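PDB 2VSE: mosquitocidal toxin from Lysinibacillus sphaericus, which kills mosquito larvae, probably by ADP-ribosylating host proteins with an enzyme domain that is accompanied by four ricin-B-type lectin domains. Local coordinates for residues I519-S524 against N532-F537; T508-N513 against N544-I549; N439-F444 against I487-G492; Y465-L470 against Q497-E502. All coordinates share one frame; numbering follows the deposited sequence.

Contact 1 of 4, residues I519-S524 against N532-F537; sequences IVLDLS and NGLLGF
Asp-522 lays its side chain alongside that of Phe-537, with OD2 3.5 Å from Phe-537 CB. The two belong to a beta hairpin of a ricin-B-type beta-trefoil domain. Strands 519-523 and 534-537 run antiparallel, at 155° over these short segments. CG of Asp-522 is anti to the backbone N (chi1 177°), which sends the carboxylate off the sheet beside the CB of Phe-537. Its plane is turned 45° from the phenyl ring. OD2 is also hydrogen-bonded to Gln-545 NE2, so the carboxylate is tied to the chain beyond the hairpin. Leu-535, the direct cross-strand partner, lies beside Asp-522 and points the same way.

Two hydrogen-bonded pairs hold the strands, Val-520 with Phe-537 and Asp-522 with Leu-535. The bond from Leu-535 N to Asp-522 O is short and nearly straight, at 2.6 Å. Its companion from Asp-522 N to Leu-535 O is more bent. Leu-521, Leu-523 and Leu-534 turn to the opposite face. There Leu-523 CD1 meets Leu-534 CD1 at 4.2 Å, and both side chains also touch Trp-547. Gly-536 lies under the CG2 branch of Ile-519, which comes to 3.5 Å from Gly-536 CA.

Towards the loop, Ser-524 N bonds to Gly-533 O at 3.1 Å. Asn-532 then reaches across with its amide, which also bonds to Ser-527 O. Its ND2 bonds to Ser-524 O at 2.8 Å on a carbonyl lone pair, and that oxygen lies in the plane of the Asn-532 amide.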
# COMPACT_ATOMS: atom_id res chain seq x y z
N ILE A 519 25.08 -18.28 0.16
CA ILE A 519 24.08 -18.85 -0.76
C ILE A 519 22.76 -18.05 -0.82
O ILE A 519 22.12 -17.77 0.20
CB ILE A 519 23.80 -20.33 -0.38
CG1 ILE A 519 25.08 -21.19 -0.50
CG2 ILE A 519 22.58 -20.89 -1.12
CD1 ILE A 519 25.75 -21.20 -1.86
N VAL A 520 22.34 -17.70 -2.03
CA VAL A 520 21.11 -16.95 -2.21
C VAL A 520 20.27 -17.60 -3.31
O VAL A 520 20.80 -18.35 -4.13
CB VAL A 520 21.37 -15.44 -2.54
CG1 VAL A 520 22.19 -14.77 -1.43
CG2 VAL A 520 22.07 -15.27 -3.88
N LEU A 521 18.97 -17.31 -3.29
CA LEU A 521 18.03 -17.72 -4.35
C LEU A 521 18.43 -17.11 -5.69
O LEU A 521 18.58 -15.87 -5.80
CB LEU A 521 16.63 -17.27 -3.99
CG LEU A 521 15.62 -18.33 -3.57
CD1 LEU A 521 16.13 -19.14 -2.41
CD2 LEU A 521 14.32 -17.65 -3.22
N ASP A 522 18.58 -17.97 -6.69
CA ASP A 522 19.18 -17.63 -7.97
C ASP A 522 18.39 -18.33 -9.06
O ASP A 522 18.27 -19.56 -9.05
CB ASP A 522 20.65 -18.10 -7.98
CG ASP A 522 21.39 -17.85 -9.32
OD1 ASP A 522 20.98 -18.41 -10.36
OD2 ASP A 522 22.40 -17.12 -9.32
N LEU A 523 17.83 -17.55 -9.99
CA LEU A 523 17.15 -18.10 -11.16
C LEU A 523 18.23 -18.56 -12.15
O LEU A 523 18.98 -17.74 -12.70
CB LEU A 523 16.22 -17.06 -11.78
CG LEU A 523 15.40 -17.42 -13.03
CD1 LEU A 523 14.39 -18.54 -12.77
CD2 LEU A 523 14.68 -16.21 -13.61
N SER A 524 18.29 -19.88 -12.35
CA SER A 524 19.34 -20.54 -13.14
C SER A 524 19.61 -19.89 -14.50
O SER A 524 18.72 -19.78 -15.34
CB SER A 524 18.99 -22.02 -13.33
OG SER A 524 20.05 -22.71 -13.99
N ASN A 532 12.11 -23.44 -15.84
CA ASN A 532 13.51 -23.24 -15.43
C ASN A 532 13.66 -23.29 -13.90
O ASN A 532 12.78 -22.86 -13.16
CB ASN A 532 14.07 -21.93 -16.01
CG ASN A 532 15.58 -21.80 -15.85
OD1 ASN A 532 16.32 -22.77 -15.97
ND2 ASN A 532 16.03 -20.59 -15.58
N GLY A 533 14.78 -23.84 -13.44
CA GLY A 533 14.96 -24.14 -12.03
C GLY A 533 15.56 -23.01 -11.22
O GLY A 533 16.11 -22.05 -11.77
N LEU A 534 15.45 -23.11 -9.91
CA LEU A 534 16.14 -22.17 -9.05
C LEU A 534 17.35 -22.82 -8.38
O LEU A 534 17.37 -24.01 -8.08
CB LEU A 534 15.18 -21.54 -8.04
CG LEU A 534 14.36 -20.33 -8.50
CD1 LEU A 534 13.15 -20.73 -9.36
CD2 LEU A 534 13.90 -19.54 -7.28
N LEU A 535 18.38 -22.01 -8.15
CA LEU A 535 19.59 -22.50 -7.50
C LEU A 535 19.78 -21.82 -6.16
O LEU A 535 19.25 -20.73 -5.92
CB LEU A 535 20.82 -22.24 -8.38
CG LEU A 535 20.82 -22.77 -9.81
CD1 LEU A 535 22.05 -22.26 -10.56
CD2 LEU A 535 20.74 -24.30 -9.87
N GLY A 536 20.49 -22.51 -5.28
CA GLY A 536 21.20 -21.85 -4.20
C GLY A 536 22.57 -21.61 -4.79
O GLY A 536 23.34 -22.56 -4.98
N PHE A 537 22.85 -20.36 -5.13
CA PHE A 537 24.11 -19.99 -5.77
C PHE A 537 24.82 -18.89 -4.97
O PHE A 537 24.18 -18.12 -4.26
CB PHE A 537 23.84 -19.51 -7.20
CG PHE A 537 25.02 -19.63 -8.13
CD1 PHE A 537 25.28 -20.84 -8.79
CD2 PHE A 537 25.84 -18.53 -8.39
CE1 PHE A 537 26.36 -20.96 -9.67
CE2 PHE A 537 26.93 -18.64 -9.28
CZ PHE A 537 27.18 -19.86 -9.92

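Contact 2 of 4, residues T508-N513 against N544-I549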
# COMPACT_ATOMS: atom_id res chain seq x y z
N THR A 508 13.64 -4.50 -4.90
CA THR A 508 13.74 -5.96 -5.00
C THR A 508 14.42 -6.46 -3.73
O THR A 508 14.87 -5.65 -2.91
CB THR A 508 14.53 -6.41 -6.24
OG1 THR A 508 15.92 -6.09 -6.06
CG2 THR A 508 14.00 -5.73 -7.49
N TYR A 509 14.51 -7.78 -3.57
CA TYR A 509 15.04 -8.39 -2.36
C TYR A 509 16.10 -9.43 -2.71
O TYR A 509 16.06 -10.02 -3.79
CB TYR A 509 13.92 -9.09 -1.59
CG TYR A 509 12.87 -8.16 -1.05
CD1 TYR A 509 12.99 -7.65 0.24
CD2 TYR A 509 11.75 -7.79 -1.81
CE1 TYR A 509 12.04 -6.81 0.76
CE2 TYR A 509 10.79 -6.93 -1.29
CZ TYR A 509 10.95 -6.45 0.00
OH TYR A 509 10.04 -5.60 0.57
N ILE A 510 17.02 -9.65 -1.78
CA ILE A 510 17.91 -10.79 -1.81
C ILE A 510 17.34 -11.78 -0.79
O ILE A 510 16.97 -11.40 0.33
CB ILE A 510 19.36 -10.40 -1.42
CG1 ILE A 510 19.90 -9.24 -2.29
CG2 ILE A 510 20.27 -11.60 -1.48
CD1 ILE A 510 19.82 -9.48 -3.82
N ILE A 511 17.23 -13.04 -1.21
CA ILE A 511 16.72 -14.08 -0.34
C ILE A 511 17.88 -15.04 -0.03
O ILE A 511 18.31 -15.82 -0.88
CB ILE A 511 15.48 -14.74 -0.95
CG1 ILE A 511 14.45 -13.65 -1.30
CG2 ILE A 511 14.86 -15.74 0.02
CD1 ILE A 511 13.18 -14.15 -1.97
N ARG A 512 18.39 -14.94 1.19
CA ARG A 512 19.70 -15.47 1.54
C ARG A 512 19.54 -16.57 2.56
O ARG A 512 18.83 -16.40 3.56
CB ARG A 512 20.57 -14.32 2.08
CG ARG A 512 21.97 -14.72 2.57
CD ARG A 512 22.74 -13.56 3.25
NE ARG A 512 22.72 -12.32 2.47
CZ ARG A 512 23.52 -12.06 1.43
NH1 ARG A 512 24.44 -12.94 1.03
NH2 ARG A 512 23.38 -10.91 0.78
N ASN A 513 20.18 -17.70 2.33
CA ASN A 513 20.07 -18.81 3.26
C ASN A 513 20.65 -18.49 4.64
O ASN A 513 21.78 -18.02 4.76
CB ASN A 513 20.71 -20.06 2.68
CG ASN A 513 20.46 -21.26 3.55
OD1 ASN A 513 21.33 -21.66 4.32
ND2 ASN A 513 19.26 -21.81 3.45
N ASN A 544 19.44 -11.78 -11.74
CA ASN A 544 18.81 -13.08 -11.51
C ASN A 544 18.86 -13.54 -10.05
O ASN A 544 18.50 -14.68 -9.74
CB ASN A 544 19.41 -14.15 -12.43
CG ASN A 544 20.90 -14.38 -12.18
OD1 ASN A 544 21.69 -13.44 -12.16
ND2 ASN A 544 21.28 -15.64 -12.02
N GLN A 545 19.31 -12.67 -9.15
CA GLN A 545 19.32 -12.97 -7.71
C GLN A 545 18.45 -11.98 -6.93
O GLN A 545 18.40 -12.02 -5.69
CB GLN A 545 20.74 -12.95 -7.18
CG GLN A 545 21.61 -14.10 -7.65
CD GLN A 545 22.97 -14.10 -7.00
OE1 GLN A 545 23.30 -13.19 -6.24
NE2 GLN A 545 23.76 -15.13 -7.26
N ARG A 546 17.77 -11.11 -7.67
CA ARG A 546 16.94 -10.08 -7.09
C ARG A 546 15.47 -10.43 -7.30
O ARG A 546 15.07 -10.88 -8.38
CB ARG A 546 17.30 -8.73 -7.70
CG ARG A 546 18.75 -8.36 -7.47
CD ARG A 546 19.24 -7.21 -8.31
NE ARG A 546 19.12 -5.95 -7.58
CZ ARG A 546 20.05 -5.45 -6.76
NH1 ARG A 546 21.20 -6.09 -6.55
NH2 ARG A 546 19.82 -4.29 -6.16
N TRP A 547 14.68 -10.28 -6.25
CA TRP A 547 13.32 -10.78 -6.27
C TRP A 547 12.29 -9.75 -5.84
O TRP A 547 12.49 -9.00 -4.88
CB TRP A 547 13.22 -12.03 -5.40
CG TRP A 547 14.14 -13.13 -5.85
CD1 TRP A 547 15.42 -13.35 -5.42
CD2 TRP A 547 13.86 -14.12 -6.84
NE1 TRP A 547 15.95 -14.44 -6.07
CE2 TRP A 547 15.02 -14.94 -6.94
CE3 TRP A 547 12.75 -14.42 -7.63
CZ2 TRP A 547 15.08 -16.03 -7.82
CZ3 TRP A 547 12.82 -15.50 -8.50
CH2 TRP A 547 13.98 -16.29 -8.59
N ILE A 548 11.17 -9.73 -6.56
CA ILE A 548 10.02 -8.92 -6.20
C ILE A 548 9.10 -9.75 -5.30
O ILE A 548 8.73 -10.87 -5.65
CB ILE A 548 9.28 -8.47 -7.47
CG1 ILE A 548 10.20 -7.54 -8.27
CG2 ILE A 548 7.92 -7.79 -7.13
CD1 ILE A 548 9.92 -7.52 -9.75
N ILE A 549 8.78 -9.21 -4.12
CA ILE A 549 7.88 -9.88 -3.20
C ILE A 549 6.58 -9.10 -3.06
O ILE A 549 6.55 -8.06 -2.44
CB ILE A 549 8.53 -10.12 -1.83
CG1 ILE A 549 9.68 -11.12 -1.95
CG2 ILE A 549 7.50 -10.61 -0.82
CD1 ILE A 549 10.63 -11.11 -0.74
O HOH W 1 18.19 -13.87 -3.72
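A single antiparallel bridge between Tyr-509 and Trp-547 brings together the two outermost strands of the six-stranded sheet in this beta-trefoil domain. This is consistent with the closing of a trefoil barrel. Tyr-509 N bonds to Trp-547 O at 2.7 Å, and Trp-547 N bonds back to Tyr-509 O at 2.8 Å. Both bonds are bent. The strands cross at 99° over these segments, and no second bridge forms.

Apolar side chains pack on one flank of the bridge. CG1 of Ile-549 stands beside the backbone N (chi1 -67°), which carries CD1 over a face of the Tyr-509 ring, 4.0 Å from its centroid, as a CH-pi contact. The carbonyl O of Trp-547 lies at the edge of the same ring. Ile-511 CD1 reaches Trp-547 CB at 4.0 Å, its side chain standing roughly perpendicular to that of the tryptophan. On the other flank Thr-508 OG1 lies 3.4 Å from Arg-546 CB. Asp-506 ties the two residues together, with a hydrogen bond to OG1 and a salt bridge to Arg-546 NE. Arg-546 NH1 bonds to Gly-541 O.

Beyond the bridge, water 1 spans the widening gap. It accepts from Ile-511 N at 2.8 Å and lies 2.7 Å from Gln-545 O, a bond it can donate. The Trp-547 indole bonds through NE1 to Leu-521 O of strand 519-523. Strand 498-503 pairs with strand 509-513, and strand 419-425 pairs with strand 547-551.

Contact 3 of 4, residues N439-F444 against I487-G492; sequences NKVHIF and IVAATG
Val-441 points at the other strand and spreads its two methyls over it. CG2 meets Ile-487 CG2 at 3.7 Å, the two side chains meeting at a slant. CG1 reaches the Ala-489 methyl, CB, at 4.0 Å. With chi1 at -35°, CG1 stands beside the backbone N and CG2 between N and the carbonyl carbon, and each methyl finds a different residue of 487-490. Ile-487 offers only its CG2 branch here. The rest of its side chain leads away, and it also touches Leu-477 and Trp-479.

The contact joins strands from two different two-stranded hairpins of the beta-trefoil domain. One is 431-436 with 440-445, the other 476-479 with 487-490. The strands run at 140° to each other and form no regular bridge. One direct hydrogen bond links them, from Ala-489 N to Asn-439 O at 3.0 Å. It is almost straight at the hydrogen, but the donor stands 52° out of the carbonyl plane. Asn-439 CA makes a CA-H...O contact to Ala-489 O at 3.3 Å. Val-488 packs its CB against Asn-439 O. Further along, water 2 lies 3.0 Å from Val-441 O and 2.9 Å from Ile-487 O, within hydrogen-bonding distance of both carbonyls where the strands have parted.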
# COMPACT_ATOMS: atom_id res chain seq x y z
N ASN A 439 7.85 -31.70 -3.82
CA ASN A 439 9.29 -31.44 -3.64
C ASN A 439 9.91 -30.46 -4.66
O ASN A 439 11.02 -29.95 -4.45
CB ASN A 439 10.08 -32.77 -3.59
CG ASN A 439 9.71 -33.73 -4.72
OD1 ASN A 439 8.78 -33.49 -5.49
ND2 ASN A 439 10.44 -34.84 -4.81
N LYS A 440 9.18 -30.20 -5.75
CA LYS A 440 9.73 -29.46 -6.88
C LYS A 440 9.24 -28.02 -6.97
O LYS A 440 8.05 -27.74 -6.81
CB LYS A 440 9.47 -30.21 -8.19
CG LYS A 440 10.39 -29.78 -9.35
CD LYS A 440 10.31 -30.72 -10.55
CE LYS A 440 9.35 -30.24 -11.63
NZ LYS A 440 8.83 -31.39 -12.45
N VAL A 441 10.17 -27.12 -7.24
CA VAL A 441 9.86 -25.72 -7.49
C VAL A 441 10.54 -25.26 -8.79
O VAL A 441 11.63 -25.73 -9.11
CB VAL A 441 10.26 -24.77 -6.29
CG1 VAL A 441 10.07 -25.47 -4.93
CG2 VAL A 441 11.68 -24.26 -6.44
N HIS A 442 9.90 -24.37 -9.53
CA HIS A 442 10.49 -23.80 -10.74
C HIS A 442 9.84 -22.46 -11.07
O HIS A 442 8.85 -22.07 -10.46
CB HIS A 442 10.40 -24.77 -11.94
CG HIS A 442 9.00 -25.16 -12.32
ND1 HIS A 442 8.73 -26.16 -13.24
CD2 HIS A 442 7.79 -24.70 -11.91
CE1 HIS A 442 7.43 -26.28 -13.39
NE2 HIS A 442 6.83 -25.41 -12.60
N ILE A 443 10.42 -21.75 -12.04
CA ILE A 443 9.84 -20.50 -12.51
C ILE A 443 8.73 -20.78 -13.54
O ILE A 443 8.85 -21.71 -14.36
CB ILE A 443 10.93 -19.53 -13.05
CG1 ILE A 443 10.47 -18.07 -12.95
CG2 ILE A 443 11.40 -19.90 -14.46
CD1 ILE A 443 10.83 -17.43 -11.59
N PHE A 444 7.66 -20.00 -13.49
CA PHE A 444 6.55 -20.13 -14.42
C PHE A 444 5.77 -18.82 -14.58
O PHE A 444 5.78 -17.98 -13.68
CB PHE A 444 5.62 -21.26 -13.97
CG PHE A 444 5.25 -22.20 -15.07
CD1 PHE A 444 4.10 -21.99 -15.85
CD2 PHE A 444 6.04 -23.32 -15.34
CE1 PHE A 444 3.76 -22.86 -16.88
CE2 PHE A 444 5.70 -24.20 -16.38
CZ PHE A 444 4.56 -23.97 -17.14
N ILE A 487 17.29 -25.45 -5.61
CA ILE A 487 16.22 -25.07 -4.68
C ILE A 487 15.08 -26.08 -4.77
O ILE A 487 14.63 -26.41 -5.86
CB ILE A 487 15.68 -23.64 -4.96
CG1 ILE A 487 16.77 -22.58 -4.77
CG2 ILE A 487 14.45 -23.34 -4.09
CD1 ILE A 487 17.46 -22.57 -3.43
N VAL A 488 14.64 -26.56 -3.62
CA VAL A 488 13.58 -27.56 -3.54
C VAL A 488 12.59 -27.17 -2.44
O VAL A 488 12.82 -26.20 -1.71
CB VAL A 488 14.16 -28.99 -3.26
CG1 VAL A 488 15.20 -29.38 -4.32
CG2 VAL A 488 14.74 -29.11 -1.84
N ALA A 489 11.49 -27.92 -2.34
CA ALA A 489 10.58 -27.80 -1.23
C ALA A 489 10.71 -29.06 -0.39
O ALA A 489 10.75 -30.16 -0.94
CB ALA A 489 9.16 -27.61 -1.71
N ALA A 490 10.80 -28.91 0.92
CA ALA A 490 10.98 -30.07 1.79
C ALA A 490 10.33 -29.91 3.16
O ALA A 490 10.05 -28.80 3.62
CB ALA A 490 12.47 -30.40 1.93
N THR A 491 10.09 -31.06 3.79
CA THR A 491 9.56 -31.13 5.14
C THR A 491 10.63 -30.72 6.17
O THR A 491 11.77 -30.41 5.80
CB THR A 491 9.11 -32.55 5.45
OG1 THR A 491 10.20 -33.45 5.26
CG2 THR A 491 7.95 -32.95 4.55
N GLY A 492 10.26 -30.70 7.44
CA GLY A 492 11.20 -30.41 8.51
C GLY A 492 11.29 -28.95 8.87
O GLY A 492 10.76 -28.08 8.18
O HOH W 2 14.45 -25.17 -8.42

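Contact 4 of 4, residues Y465-L470 against Q497-E502; sequences YKIKSL and QYWLIE
Tyr-465 pairs with Trp-499 in an antiparallel bridge between neighbouring strands of the six-stranded beta-trefoil sheet. Tyr-465 N bonds to Trp-499 O at 2.7 Å, and Trp-499 N bonds to Tyr-465 O at the same distance of 2.7 Å. The tyrosine ring takes Ile-501 CD1 over one face, 3.9 Å from the centroid. This is a CH-pi contact. Trp-499 O sits at the edge of that ring, and the hydroxyl bonds to Val-416 O.

Lys-466 comes next, on the other side of the sheet. Its chain is extended beyond CG and slants across the Tyr-498 ring with CG over one face; CB is 3.9 Å from Tyr-498 CE1. The ammonium bonds to Gly-492 O and forms a salt bridge with Asp-493, whose OD1 also bonds to Tyr-498 OH.

Ile-467 returns to the side of Trp-499. Its CD1 lies 3.7 Å from Trp-499 CD1, the isoleucine side chain set crosswise to the tryptophan. Its N donates to water 3 at 2.9 Å, and that water donates to Gln-497 O at 2.5 Å.

The chemistry is thus divided. Buried apolar packing fills the Trp-499 side, while on the Lys-466 side Asp-493 probably offsets the charge of the buried lysine.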
# COMPACT_ATOMS: atom_id res chain seq x y z
N TYR A 465 13.15 -15.99 7.78
CA TYR A 465 11.81 -16.38 7.35
C TYR A 465 11.74 -17.82 6.88
O TYR A 465 12.62 -18.29 6.16
CB TYR A 465 11.35 -15.51 6.19
CG TYR A 465 11.04 -14.07 6.57
CD1 TYR A 465 9.72 -13.66 6.78
CD2 TYR A 465 12.06 -13.13 6.69
CE1 TYR A 465 9.43 -12.34 7.10
CE2 TYR A 465 11.78 -11.81 7.01
CZ TYR A 465 10.46 -11.42 7.22
OH TYR A 465 10.18 -10.11 7.54
N LYS A 466 10.67 -18.51 7.29
CA LYS A 466 10.28 -19.72 6.59
C LYS A 466 9.36 -19.33 5.43
O LYS A 466 8.44 -18.51 5.59
CB LYS A 466 9.62 -20.74 7.53
CG LYS A 466 9.88 -22.18 7.12
CD LYS A 466 9.62 -23.16 8.25
CE LYS A 466 10.19 -24.53 7.94
NZ LYS A 466 9.51 -25.64 8.70
N ILE A 467 9.64 -19.88 4.25
CA ILE A 467 8.85 -19.64 3.04
C ILE A 467 8.07 -20.90 2.71
O ILE A 467 8.61 -21.85 2.13
CB ILE A 467 9.73 -19.21 1.86
CG1 ILE A 467 10.56 -17.97 2.25
CG2 ILE A 467 8.86 -18.90 0.65
CD1 ILE A 467 11.69 -17.66 1.30
N LYS A 468 6.80 -20.90 3.09
CA LYS A 468 5.97 -22.10 3.09
C LYS A 468 4.97 -22.11 1.96
O LYS A 468 4.28 -21.12 1.72
CB LYS A 468 5.24 -22.24 4.43
CG LYS A 468 6.18 -22.42 5.65
CD LYS A 468 5.51 -22.12 7.00
CE LYS A 468 4.59 -23.23 7.49
NZ LYS A 468 5.28 -24.55 7.52
N SER A 469 4.91 -23.24 1.28
CA SER A 469 3.86 -23.54 0.32
C SER A 469 2.46 -23.28 0.89
O SER A 469 2.17 -23.67 2.02
CB SER A 469 3.99 -25.01 -0.07
OG SER A 469 2.76 -25.57 -0.47
N LEU A 470 1.61 -22.62 0.12
CA LEU A 470 0.24 -22.43 0.56
C LEU A 470 -0.58 -23.73 0.44
O LEU A 470 -1.33 -24.08 1.36
CB LEU A 470 -0.41 -21.29 -0.22
CG LEU A 470 -1.69 -20.70 0.36
CD1 LEU A 470 -1.44 -20.14 1.76
CD2 LEU A 470 -2.24 -19.63 -0.58
N GLN A 497 16.47 -24.06 6.33
CA GLN A 497 15.20 -23.88 5.64
C GLN A 497 14.62 -22.51 5.96
O GLN A 497 13.46 -22.23 5.66
CB GLN A 497 14.22 -24.98 6.02
CG GLN A 497 14.78 -26.37 5.82
CD GLN A 497 13.79 -27.44 6.20
OE1 GLN A 497 13.81 -27.94 7.32
NE2 GLN A 497 12.91 -27.80 5.28
N TYR A 498 15.44 -21.68 6.60
CA TYR A 498 15.09 -20.29 6.89
C TYR A 498 15.89 -19.33 6.02
O TYR A 498 17.02 -19.62 5.64
CB TYR A 498 15.30 -19.97 8.36
CG TYR A 498 14.23 -20.55 9.24
CD1 TYR A 498 13.13 -19.77 9.63
CD2 TYR A 498 14.31 -21.86 9.70
CE1 TYR A 498 12.14 -20.30 10.44
CE2 TYR A 498 13.32 -22.40 10.50
CZ TYR A 498 12.24 -21.61 10.86
OH TYR A 498 11.26 -22.17 11.67
N TRP A 499 15.30 -18.18 5.72
CA TRP A 499 15.85 -17.26 4.74
C TRP A 499 15.86 -15.84 5.25
O TRP A 499 14.88 -15.35 5.83
CB TRP A 499 15.08 -17.34 3.41
CG TRP A 499 15.10 -18.71 2.81
CD1 TRP A 499 14.24 -19.73 3.07
CD2 TRP A 499 16.06 -19.23 1.87
NE1 TRP A 499 14.60 -20.84 2.37
CE2 TRP A 499 15.70 -20.56 1.61
CE3 TRP A 499 17.17 -18.68 1.22
CZ2 TRP A 499 16.42 -21.38 0.73
CZ3 TRP A 499 17.89 -19.49 0.35
CH2 TRP A 499 17.51 -20.83 0.11
N LEU A 500 17.00 -15.19 5.04
CA LEU A 500 17.21 -13.81 5.40
C LEU A 500 16.79 -13.02 4.19
O LEU A 500 17.33 -13.21 3.09
CB LEU A 500 18.69 -13.56 5.71
CG LEU A 500 19.26 -14.22 6.98
CD1 LEU A 500 20.78 -14.30 6.92
CD2 LEU A 500 18.79 -13.50 8.24
N ILE A 501 15.80 -12.14 4.38
CA ILE A 501 15.22 -11.37 3.30
C ILE A 501 15.68 -9.92 3.42
O ILE A 501 15.28 -9.20 4.31
CB ILE A 501 13.68 -11.50 3.27
CG1 ILE A 501 13.26 -12.97 3.06
CG2 ILE A 501 13.11 -10.66 2.16
CD1 ILE A 501 11.75 -13.24 3.12
N GLU A 502 16.55 -9.51 2.50
CA GLU A 502 17.18 -8.21 2.58
C GLU A 502 16.62 -7.35 1.46
O GLU A 502 16.54 -7.80 0.31
CB GLU A 502 18.70 -8.36 2.43
CG GLU A 502 19.28 -9.48 3.29
CD GLU A 502 20.72 -9.84 2.93
OE1 GLU A 502 21.15 -9.66 1.78
OE2 GLU A 502 21.43 -10.33 3.83
O HOH W 3 11.67 -21.87 3.92

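All four contacts lie in one ricin-B-type domain. Contact 1 is nested along the chain in the loop closed by contact 2, with centres about 10 Å apart. Strand 519-523 bonds to 509-513, Leu-521 N lying 2.9 Å from Ile-511 O. Contact 3 reaches contact 1 through Ile-443 N to Asn-532 O at 2.8 Å and Ile-487 N to Leu-534 O at 2.9 Å. Contacts 2 and 4 share a sheet and are joined by a salt bridge, Arg-512 NE to Glu-502 OE2 at 2.7 Å. Contacts 3 and 4 alternate along the chain. They meet where Lys-466 NZ lies 2.8 Å from Gly-492 O. Leu-521 packs on Trp-499, linking contacts 1 and 4.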